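PDB 6QE2: monoacylglycerol lipase, which hydrolyses monoacylglycerols to glycerol and free fatty acids, probably by the serine-hydrolase mechanism of the alpha/beta-hydrolase fold. Local coordinates for residues K80-G85 against K103-V108. Residues are numbered along the deposited sequence; the frame is centred on the assembly and turned at random. Where two conformers were deposited one is given.
Sequences KPFLFG and KIMGVV
Met-105 lays its CB over the centre of the Phe-82 ring, 3.6 Å from the ring centroid and 11° off the normal, a CH-pi contact. With CG anti to its own carbonyl carbon (chi1 -64°), CG comes 3.3 Å from Lys-80 O; bent at chi2 and chi3, the chain then brings SD against Lys-80 CB. The Gly-106 backbone packs closely against the same ring, its CA 3.7 Å from Phe-82 CD2. On the other face of the sheet, Ile-104 CG2 meets Leu-83 CG at 3.8 Å, the two side chains crossing at about a right angle. Farther along, Val-108 CG1, anti to its backbone N (chi1 -180°), touches the edge of the Phe-84 ring at CD1, 3.6 Å away.

Four backbone hydrogen bonds set this register. Met-105 N reaches Pro-81 O at 2.8 Å, from above the carbonyl plane; then Leu-83 N bonds to Gly-106 O, Val-108 N to Leu-83 O and Gly-85 N to Val-108 O, as in a parallel pair. At the exposed end, Lys-80 NZ bonds to Asp-102 O.

The two strands form the beta-alpha-beta unit with helix 88-99, in which Val-93 covers Leu-83 and Val-107; Phe-82, Phe-84 and Val-108 instead face helix 242-256. Gly-85 is the first glycine of what is probably the GxSxG nucleophile elbow, with Ser-87 the likely nucleophile. Strand 82-86 is flanked by strand 15-19, and strand 106-110 by strand 195-200, which places the pair inside the central sheet.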
loop_
_atom_site.group_PDB
_atom_site.type_symbol
_atom_site.label_atom_id
_atom_site.label_comp_id
_atom_site.label_asym_id
_atom_site.label_seq_id
_atom_site.Cartn_x
_atom_site.Cartn_y
_atom_site.Cartn_z
ATOM N N LYS A 80 -18.777 -5.953 1.753
ATOM C CA LYS A 80 -17.375 -6.227 2.120
ATOM C C LYS A 80 -16.520 -6.215 0.863
ATOM O O LYS A 80 -16.810 -6.982 -0.070
ATOM C CB LYS A 80 -17.253 -7.581 2.829
ATOM C CG LYS A 80 -17.925 -7.599 4.189
ATOM C CD LYS A 80 -17.889 -8.940 4.892
ATOM C CE LYS A 80 -18.610 -8.818 6.241
ATOM N NZ LYS A 80 -18.314 -9.933 7.164
ATOM N N PRO A 81 -15.473 -5.367 0.771
ATOM C CA PRO A 81 -14.594 -5.400 -0.403
ATOM C C PRO A 81 -13.341 -6.196 -0.188
ATOM O O PRO A 81 -13.038 -6.605 0.940
ATOM C CB PRO A 81 -14.252 -3.927 -0.615
ATOM C CG PRO A 81 -14.112 -3.449 0.851
ATOM C CD PRO A 81 -15.103 -4.253 1.686
ATOM N N PHE A 82 -12.635 -6.459 -1.277
ATOM C CA PHE A 82 -11.223 -6.792 -1.168
ATOM C C PHE A 82 -10.415 -5.507 -1.050
ATOM O O PHE A 82 -10.813 -4.458 -1.554
ATOM C CB PHE A 82 -10.754 -7.583 -2.390
ATOM C CG PHE A 82 -11.322 -8.970 -2.472
ATOM C CD1 PHE A 82 -12.470 -9.221 -3.205
ATOM C CD2 PHE A 82 -10.702 -10.024 -1.823
ATOM C CE1 PHE A 82 -12.987 -10.505 -3.286
ATOM C CE2 PHE A 82 -11.214 -11.302 -1.901
ATOM C CZ PHE A 82 -12.362 -11.540 -2.633
ATOM N N LEU A 83 -9.260 -5.593 -0.387
ATOM C CA LEU A 83 -8.320 -4.482 -0.317
ATOM C C LEU A 83 -7.050 -4.810 -1.092
ATOM O O LEU A 83 -6.535 -5.927 -1.006
ATOM C CB LEU A 83 -7.944 -4.158 1.132
ATOM C CG LEU A 83 -9.060 -3.877 2.133
ATOM C CD1 LEU A 83 -8.445 -3.557 3.489
ATOM C CD2 LEU A 83 -9.914 -2.728 1.652
ATOM N N PHE A 84 -6.552 -3.835 -1.851
ATOM C CA PHE A 84 -5.238 -3.910 -2.480
ATOM C C PHE A 84 -4.453 -2.670 -2.088
ATOM O O PHE A 84 -4.910 -1.549 -2.334
ATOM C CB PHE A 84 -5.326 -3.999 -4.008
ATOM C CG PHE A 84 -3.979 -3.966 -4.672
ATOM C CD1 PHE A 84 -3.260 -5.132 -4.847
ATOM C CD2 PHE A 84 -3.408 -2.767 -5.075
ATOM C CE1 PHE A 84 -2.005 -5.109 -5.424
ATOM C CE2 PHE A 84 -2.154 -2.741 -5.657
ATOM C CZ PHE A 84 -1.456 -3.913 -5.832
ATOM N N GLY A 85 -3.271 -2.864 -1.514
ATOM C CA GLY A 85 -2.438 -1.744 -1.121
ATOM C C GLY A 85 -0.991 -1.997 -1.484
ATOM O O GLY A 85 -0.525 -3.137 -1.500
ATOM N N LYS A 103 -14.660 -6.907 8.239
ATOM C CA LYS A 103 -15.212 -6.016 7.228
ATOM C C LYS A 103 -14.739 -6.194 5.782
ATOM O O LYS A 103 -15.219 -5.507 4.898
ATOM C CB LYS A 103 -14.987 -4.566 7.656
ATOM C CG LYS A 103 -15.785 -4.158 8.873
ATOM C CD LYS A 103 -15.521 -2.710 9.252
ATOM C CE LYS A 103 -16.129 -1.730 8.264
ATOM N NZ LYS A 103 -17.615 -1.823 8.263
ATOM N N ILE A 104 -13.819 -7.112 5.537
ATOM C CA ILE A 104 -13.298 -7.301 4.193
ATOM C C ILE A 104 -13.311 -8.754 3.741
ATOM O O ILE A 104 -13.375 -9.648 4.555
ATOM C CB ILE A 104 -11.851 -6.782 4.093
ATOM C CG1 ILE A 104 -10.954 -7.550 5.056
ATOM C CG2 ILE A 104 -11.791 -5.296 4.392
ATOM C CD1 ILE A 104 -9.484 -7.248 4.897
ATOM N N MET A 105 -13.261 -8.965 2.431
ATOM C CA MET A 105 -13.227 -10.302 1.852
ATOM C C MET A 105 -11.822 -10.876 1.781
ATOM O O MET A 105 -11.666 -12.094 1.649
ATOM C CB MET A 105 -13.813 -10.290 0.437
ATOM C CG MET A 105 -15.281 -9.926 0.356
ATOM S SD MET A 105 -16.273 -11.067 1.324
ATOM C CE MET A 105 -16.021 -12.585 0.413
ATOM N N GLY A 106 -10.808 -10.031 1.873
ATOM C CA GLY A 106 -9.433 -10.443 1.676
ATOM C C GLY A 106 -8.557 -9.234 1.464
ATOM O O GLY A 106 -9.026 -8.126 1.195
ATOM N N VAL A 107 -7.252 -9.444 1.606
ATOM C CA VAL A 107 -6.298 -8.344 1.515
ATOM C C VAL A 107 -5.101 -8.775 0.680
ATOM O O VAL A 107 -4.540 -9.858 0.888
ATOM C CB VAL A 107 -5.863 -7.840 2.910
ATOM C CG1 VAL A 107 -5.332 -8.975 3.788
ATOM C CG2 VAL A 107 -4.838 -6.741 2.770
ATOM N N VAL A 108 -4.739 -7.941 -0.294
ATOM C CA VAL A 108 -3.565 -8.134 -1.138
ATOM C C VAL A 108 -2.620 -6.983 -0.838
ATOM O O VAL A 108 -3.008 -5.812 -0.955
ATOM C CB VAL A 108 -3.921 -8.152 -2.631
ATOM C CG1 VAL A 108 -2.666 -8.368 -3.470
ATOM C CG2 VAL A 108 -4.991 -9.202 -2.932
#